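Local atomic coordinates of plasmodesmata-located protein 5 (Arabidopsis thaliana, PDB entry 6GRE), a protein that modulates cell-to-cell trafficking, restricting plasmodesmata permeability through callose deposition during salicylic acid-triggered immune responses. Residues V165-G170 against K204-F209. Numbering follows the deposited sequence.
Sequences VAQCSG and KCYARF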
loop_
_atom_site.group_PDB
_atom_site.type_symbol
_atom_site.label_atom_id
_atom_site.label_comp_id
_atom_site.label_asym_id
_atom_site.label_seq_id
_atom_site.Cartn_x
_atom_site.Cartn_y
_atom_site.Cartn_z
ATOM N N VAL A 165 6.893 3.486 10.222
ATOM C CA VAL A 165 5.664 3.835 9.547
ATOM C C VAL A 165 4.850 2.560 9.381
ATOM O O VAL A 165 5.371 1.508 8.976
ATOM C CB VAL A 165 5.917 4.486 8.177
ATOM C CG1 VAL A 165 4.630 4.844 7.433
ATOM C CG2 VAL A 165 6.816 5.700 8.288
ATOM N N ALA A 166 3.552 2.675 9.589
ATOM C CA ALA A 166 2.632 1.531 9.286
ATOM C C ALA A 166 1.389 2.086 8.638
ATOM O O ALA A 166 0.922 3.172 8.990
ATOM C CB ALA A 166 2.268 0.753 10.499
ATOM N N GLN A 167 0.845 1.394 7.654
ATOM C CA GLN A 167 -0.374 1.899 6.988
ATOM C C GLN A 167 -1.223 0.703 6.567
ATOM O O GLN A 167 -0.685 -0.323 6.082
ATOM C CB GLN A 167 -0.109 2.769 5.748
ATOM C CG GLN A 167 -1.365 3.513 5.234
ATOM C CD GLN A 167 -1.234 4.784 4.377
ATOM O OE1 GLN A 167 -2.010 5.798 4.443
ATOM N NE2 GLN A 167 -0.303 4.715 3.461
ATOM N N CYS A 168 -2.525 0.825 6.776
ATOM C CA CYS A 168 -3.526 -0.088 6.261
ATOM C C CYS A 168 -4.190 0.476 5.023
ATOM O O CYS A 168 -4.439 1.669 4.949
ATOM C CB CYS A 168 -4.673 -0.223 7.234
ATOM S SG CYS A 168 -4.110 -1.100 8.687
ATOM N N SER A 169 -4.520 -0.391 4.069
ATOM C CA SER A 169 -5.369 -0.020 2.974
ATOM C C SER A 169 -6.640 0.631 3.548
ATOM O O SER A 169 -7.235 0.113 4.475
ATOM C CB SER A 169 -5.646 -1.246 2.173
ATOM O OG SER A 169 -6.278 -0.949 0.938
ATOM N N GLY A 170 -7.064 1.720 2.908
ATOM C CA GLY A 170 -8.111 2.612 3.431
ATOM C C GLY A 170 -9.471 1.962 3.479
ATOM O O GLY A 170 -10.361 2.514 4.123
ATOM N N LYS A 204 -2.946 -6.137 2.447
ATOM C CA LYS A 204 -3.771 -4.997 2.777
ATOM C C LYS A 204 -3.123 -4.076 3.822
ATOM O O LYS A 204 -3.805 -3.185 4.288
ATOM C CB LYS A 204 -5.164 -5.464 3.239
ATOM C CG LYS A 204 -6.115 -5.819 2.098
ATOM C CD LYS A 204 -6.666 -4.605 1.386
ATOM C CE LYS A 204 -7.592 -4.897 0.219
ATOM N NZ LYS A 204 -8.958 -5.200 0.703
ATOM N N CYS A 205 -1.852 -4.250 4.146
ATOM C CA CYS A 205 -1.207 -3.317 5.063
ATOM C C CYS A 205 0.303 -3.495 4.996
ATOM O O CYS A 205 0.816 -4.481 4.446
ATOM C CB CYS A 205 -1.680 -3.467 6.502
ATOM S SG CYS A 205 -1.193 -5.011 7.295
ATOM N N TYR A 206 1.027 -2.545 5.595
ATOM C CA TYR A 206 2.468 -2.663 5.687
ATOM C C TYR A 206 2.992 -2.029 6.975
ATOM O O TYR A 206 2.331 -1.172 7.563
ATOM C CB TYR A 206 3.203 -2.067 4.484
ATOM C CG TYR A 206 3.177 -0.567 4.342
ATOM C CD1 TYR A 206 4.005 0.223 5.120
ATOM C CD2 TYR A 206 2.390 0.075 3.399
ATOM C CE1 TYR A 206 4.039 1.598 4.983
ATOM C CE2 TYR A 206 2.435 1.448 3.232
ATOM C CZ TYR A 206 3.277 2.209 4.021
ATOM O OH TYR A 206 3.282 3.564 3.906
ATOM N N ALA A 207 4.178 -2.459 7.376
ATOM C CA ALA A 207 4.877 -1.831 8.483
ATOM C C ALA A 207 6.358 -1.788 8.106
ATOM O O ALA A 207 6.875 -2.774 7.563
ATOM C CB ALA A 207 4.666 -2.583 9.761
ATOM N N ARG A 208 7.043 -0.682 8.396
ATOM C CA ARG A 208 8.431 -0.575 8.034
ATOM C C ARG A 208 9.151 0.338 9.021
ATOM O O ARG A 208 8.524 1.176 9.701
ATOM C CB ARG A 208 8.570 -0.046 6.601
ATOM C CG ARG A 208 7.984 1.325 6.336
ATOM C CD ARG A 208 7.998 1.659 4.841
ATOM N NE ARG A 208 7.540 3.023 4.597
ATOM C CZ ARG A 208 6.849 3.440 3.532
ATOM N NH1 ARG A 208 6.463 2.597 2.585
ATOM N NH2 ARG A 208 6.565 4.730 3.412
ATOM N N PHE A 209 10.457 0.187 9.099
ATOM C CA PHE A 209 11.243 1.068 9.931
ATOM C C PHE A 209 12.619 1.271 9.303
ATOM O O PHE A 209 13.103 0.481 8.497
ATOM C CB PHE A 209 11.352 0.610 11.385
ATOM C CG PHE A 209 12.399 -0.437 11.666
ATOM C CD1 PHE A 209 12.193 -1.727 11.254
ATOM C CD2 PHE A 209 13.530 -0.156 12.414
ATOM C CE1 PHE A 209 13.149 -2.699 11.496
ATOM C CE2 PHE A 209 14.463 -1.132 12.704
ATOM C CZ PHE A 209 14.265 -2.416 12.253
#
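The carbonyl oxygen of Gln167 accepts the backbone N-H of Tyr206 (N to O 2.8 Å) and also receives a CA-H...O contact from CA of Cys205, 3.2 Å from that O. Val165 O is approached in the same way, by N of Arg208 at 2.8 Å and by CA of Ala207. Return bonds from Val165 N and Gln167 N complete two hydrogen-bonded pairs, and Ser169 N, donating to Lys204 O, carries the pairing one residue past the end of strand 165-168. Tyr206 CG sits between its backbone N and carbonyl carbon (chi1 70°), which leans the ring across the neighbouring strand. CB of Gln167 then lies over one ring face in a CH-pi contact, 4.2 Å from the Tyr206 ring centroid, while the Val165 side chain lies beside the ring, its CG1 4.1 Å from Tyr206 CE1. Along the same strand, Tyr206 OH lies 3.2 Å above the guanidinium plane of Arg208, offset toward its rim; Arg208 NH1 and NH2 are hydrogen-bonded to Tyr201 OH and Glu101 O, respectively. On the opposite face, Ala166 and Ala207 meet CB to CB at 4.2 Å, and they and the two cysteines pack on helix 174-192. Cys168 and Cys205 form a non-hydrogen-bonded pair whose disulfides run to Cys177 and Cys180, tying adjacent antiparallel strands to the covering helix, as is characteristic of the cysteine-rich DUF26 (Gnk2-homologous) fold, here the tandem ectodomain's second domain.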